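Local coordinates for YkuI protein (Bacillus subtilis, PDB 2BAS) that is an EAL-domain signalling protein that binds cyclic di-GMP and probably acts as a phosphodiesterase on this second messenger, at residues V144-E149 with L195-L200. Numbering follows the deposited sequence.
Sequences VLEITE and LLKIDL
V144 meets L195 by a single apolar approach, CG1 of V144 to CD1 of L195 at 4.1 Å, the two side chains crossing at about a right angle. The torsion of V144 (chi1 180°) sets CG1 opposite the main-chain nitrogen, while its CB points at the other strand. Two residues on, E146 again faces the 195-199 strand and forms a salt bridge with K197. NZ of K197 lies 3.2 Å from OE2 of E146, and a weaker second bond reaches OE1 of E146 at 3.4 Å. NZ of K197 approaches E146 OE2 from above the carboxylate plane, tilted 41° out of it, and K197 CD packs 3.5 Å from E146 CD. A bend at chi3 of K197 (87°) carries NZ to this position. NZ is also hydrogen-bonded to Q253, and E57 and E233 are long, weak ionic partners, so the buried cation probably offsets several acidic groups. Replacing E146 by an alanine removes the carboxylate, which would probably leave K197 without its mate across the strands and open a gap beside its CD. The CA atoms of E146 and K197 stand 8.5 Å apart because strand 172-178 runs between the two segments, parallel to both; the contact therefore bridges next-but-one strands through inward-facing side chains, as in the interior of the TIM-barrel-like fold of EAL domains.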
ATOM      1  N   VAL A 144      -1.491   9.846  23.728  1.00 63.09           N
ATOM      2  CA  VAL A 144      -1.104   9.615  22.346  1.00 62.18           C
ATOM      3  C   VAL A 144       0.023  10.584  21.966  1.00 61.05           C
ATOM      4  O   VAL A 144      -0.186  11.789  21.813  1.00 60.52           O
ATOM      5  CB  VAL A 144      -2.301   9.674  21.375  1.00 61.74           C
ATOM      6  CG1 VAL A 144      -1.837   9.428  19.957  1.00 65.54           C
ATOM      7  CG2 VAL A 144      -3.334   8.623  21.748  1.00 61.84           C
ATOM      8  N   LEU A 145       1.222  10.026  21.849  1.00 59.50           N
ATOM      9  CA  LEU A 145       2.399  10.771  21.468  1.00 59.44           C
ATOM     10  C   LEU A 145       2.523  10.820  19.939  1.00 61.27           C
ATOM     11  O   LEU A 145       2.824   9.809  19.286  1.00 59.56           O
ATOM     12  CB  LEU A 145       3.629  10.113  22.085  1.00 58.47           C
ATOM     13  CG  LEU A 145       4.956  10.853  22.086  1.00 60.10           C
ATOM     14  CD1 LEU A 145       4.949  11.908  23.180  1.00 66.60           C
ATOM     15  CD2 LEU A 145       6.094   9.879  22.320  1.00 62.11           C
ATOM     16  N   GLU A 146       2.274  12.002  19.376  1.00 62.61           N
ATOM     17  CA  GLU A 146       2.411  12.216  17.949  1.00 66.50           C
ATOM     18  C   GLU A 146       3.852  12.581  17.611  1.00 65.45           C
ATOM     19  O   GLU A 146       4.414  13.513  18.183  1.00 68.19           O
ATOM     20  CB  GLU A 146       1.470  13.312  17.465  1.00 65.48           C
ATOM     21  CG  GLU A 146      -0.022  13.053  17.676  1.00 72.92           C
ATOM     22  CD  GLU A 146      -0.893  14.224  17.193  1.00 75.09           C
ATOM     23  OE1 GLU A 146      -0.486  14.945  16.243  1.00 82.39           O
ATOM     24  OE2 GLU A 146      -1.993  14.418  17.762  1.00 83.68           O
ATOM     25  N   ILE A 147       4.441  11.842  16.683  1.00 65.38           N
ATOM     26  CA  ILE A 147       5.807  12.083  16.257  1.00 67.83           C
ATOM     27  C   ILE A 147       5.858  12.449  14.768  1.00 68.48           C
ATOM     28  O   ILE A 147       5.082  11.927  13.960  1.00 67.87           O
ATOM     29  CB  ILE A 147       6.713  10.850  16.544  1.00 68.52           C
ATOM     30  CG1 ILE A 147       6.563  10.383  17.998  1.00 69.84           C
ATOM     31  CG2 ILE A 147       8.180  11.178  16.271  1.00 70.35           C
ATOM     32  CD1 ILE A 147       7.111  11.373  19.045  1.00 69.67           C
ATOM     33  N   THR A 148       6.757  13.369  14.425  1.00 68.58           N
ATOM     34  CA  THR A 148       6.985  13.766  13.043  1.00 70.29           C
ATOM     35  C   THR A 148       8.422  13.398  12.693  1.00 70.26           C
ATOM     36  O   THR A 148       9.365  14.050  13.150  1.00 70.93           O
ATOM     37  CB  THR A 148       6.765  15.285  12.829  1.00 70.46           C
ATOM     38  OG1 THR A 148       5.535  15.692  13.438  1.00 72.63           O
ATOM     39  CG2 THR A 148       6.726  15.625  11.341  1.00 72.71           C
ATOM     40  N   GLU A 149       8.584  12.348  11.891  1.00 71.04           N
ATOM     41  CA  GLU A 149       9.920  11.857  11.528  1.00 71.96           C
ATOM     42  C   GLU A 149      10.485  12.590  10.321  1.00 72.14           C
ATOM     43  O   GLU A 149      11.631  12.373   9.940  1.00 72.43           O
ATOM     44  CB  GLU A 149       9.895  10.362  11.230  1.00 71.95           C
ATOM     45  CG  GLU A 149       9.086   9.533  12.191  1.00 71.67           C
ATOM     46  CD  GLU A 149       8.719   8.209  11.580  1.00 75.73           C
ATOM     47  OE1 GLU A 149       9.507   7.696  10.756  1.00 76.51           O
ATOM     48  OE2 GLU A 149       7.641   7.683  11.916  1.00 79.61           O
ATOM     49  N   LEU A 195      -1.392   4.555  15.659  1.00 61.15           N
ATOM     50  CA  LEU A 195      -2.158   5.525  14.886  1.00 61.97           C
ATOM     51  C   LEU A 195      -1.364   6.161  13.748  1.00 61.16           C
ATOM     52  O   LEU A 195      -0.182   6.466  13.892  1.00 60.84           O
ATOM     53  CB  LEU A 195      -2.672   6.631  15.809  1.00 61.40           C
ATOM     54  CG  LEU A 195      -4.074   6.529  16.395  1.00 65.11           C
ATOM     55  CD1 LEU A 195      -4.035   6.637  17.910  1.00 70.65           C
ATOM     56  CD2 LEU A 195      -4.972   7.598  15.810  1.00 65.75           C
ATOM     57  N   LEU A 196      -2.046   6.383  12.629  1.00 59.78           N
ATOM     58  CA  LEU A 196      -1.480   7.106  11.506  1.00 59.11           C
ATOM     59  C   LEU A 196      -2.317   8.352  11.297  1.00 58.62           C
ATOM     60  O   LEU A 196      -3.529   8.255  11.119  1.00 58.85           O
ATOM     61  CB  LEU A 196      -1.516   6.237  10.243  1.00 59.57           C
ATOM     62  CG  LEU A 196      -0.733   4.929  10.215  1.00 59.85           C
ATOM     63  CD1 LEU A 196      -0.953   4.232   8.876  1.00 62.86           C
ATOM     64  CD2 LEU A 196       0.759   5.168  10.462  1.00 59.08           C
ATOM     65  N   LYS A 197      -1.692   9.522  11.345  1.00 60.34           N
ATOM     66  CA  LYS A 197      -2.414  10.777  11.103  1.00 62.77           C
ATOM     67  C   LYS A 197      -2.227  11.219   9.659  1.00 63.21           C
ATOM     68  O   LYS A 197      -1.098  11.436   9.202  1.00 62.90           O
ATOM     69  CB  LYS A 197      -1.959  11.896  12.032  1.00 62.15           C
ATOM     70  CG  LYS A 197      -2.404  11.766  13.471  1.00 67.95           C
ATOM     71  CD  LYS A 197      -2.312  13.109  14.237  1.00 66.77           C
ATOM     72  CE  LYS A 197      -3.586  13.964  14.089  1.00 70.37           C
ATOM     73  NZ  LYS A 197      -3.703  15.049  15.133  1.00 73.35           N
ATOM     74  N   ILE A 198      -3.344  11.343   8.951  1.00 62.88           N
ATOM     75  CA  ILE A 198      -3.349  11.734   7.548  1.00 61.36           C
ATOM     76  C   ILE A 198      -3.960  13.128   7.408  1.00 61.25           C
ATOM     77  O   ILE A 198      -5.062  13.382   7.873  1.00 59.21           O
ATOM     78  CB  ILE A 198      -4.096  10.671   6.690  1.00 60.95           C
ATOM     79  CG1 ILE A 198      -3.437   9.298   6.867  1.00 60.44           C
ATOM     80  CG2 ILE A 198      -4.108  11.054   5.228  1.00 60.50           C
ATOM     81  CD1 ILE A 198      -4.259   8.117   6.352  1.00 61.60           C
ATOM     82  N   ASP A 199      -3.199  14.033   6.802  1.00 65.19           N
ATOM     83  CA  ASP A 199      -3.612  15.406   6.531  1.00 69.01           C
ATOM     84  C   ASP A 199      -4.345  15.426   5.192  1.00 71.40           C
ATOM     85  O   ASP A 199      -3.946  14.738   4.257  1.00 72.92           O
ATOM     86  CB  ASP A 199      -2.366  16.298   6.479  1.00 70.08           C
ATOM     87  CG  ASP A 199      -2.630  17.668   5.859  1.00 75.53           C
ATOM     88  OD1 ASP A 199      -3.723  18.240   6.075  1.00 79.56           O
ATOM     89  OD2 ASP A 199      -1.727  18.185   5.163  1.00 79.88           O
ATOM     90  N   LEU A 200      -5.410  16.211   5.088  1.00 73.87           N
ATOM     91  CA  LEU A 200      -6.195  16.227   3.855  1.00 76.38           C
ATOM     92  C   LEU A 200      -6.214  17.578   3.136  1.00 78.85           C
ATOM     93  O   LEU A 200      -7.052  17.806   2.256  1.00 79.23           O
ATOM     94  CB  LEU A 200      -7.618  15.714   4.105  1.00 75.99           C
ATOM     95  CG  LEU A 200      -7.781  14.265   4.577  1.00 74.84           C
ATOM     96  CD1 LEU A 200      -9.248  13.979   4.850  1.00 73.39           C
ATOM     97  CD2 LEU A 200      -7.211  13.270   3.566  1.00 74.66           C
TER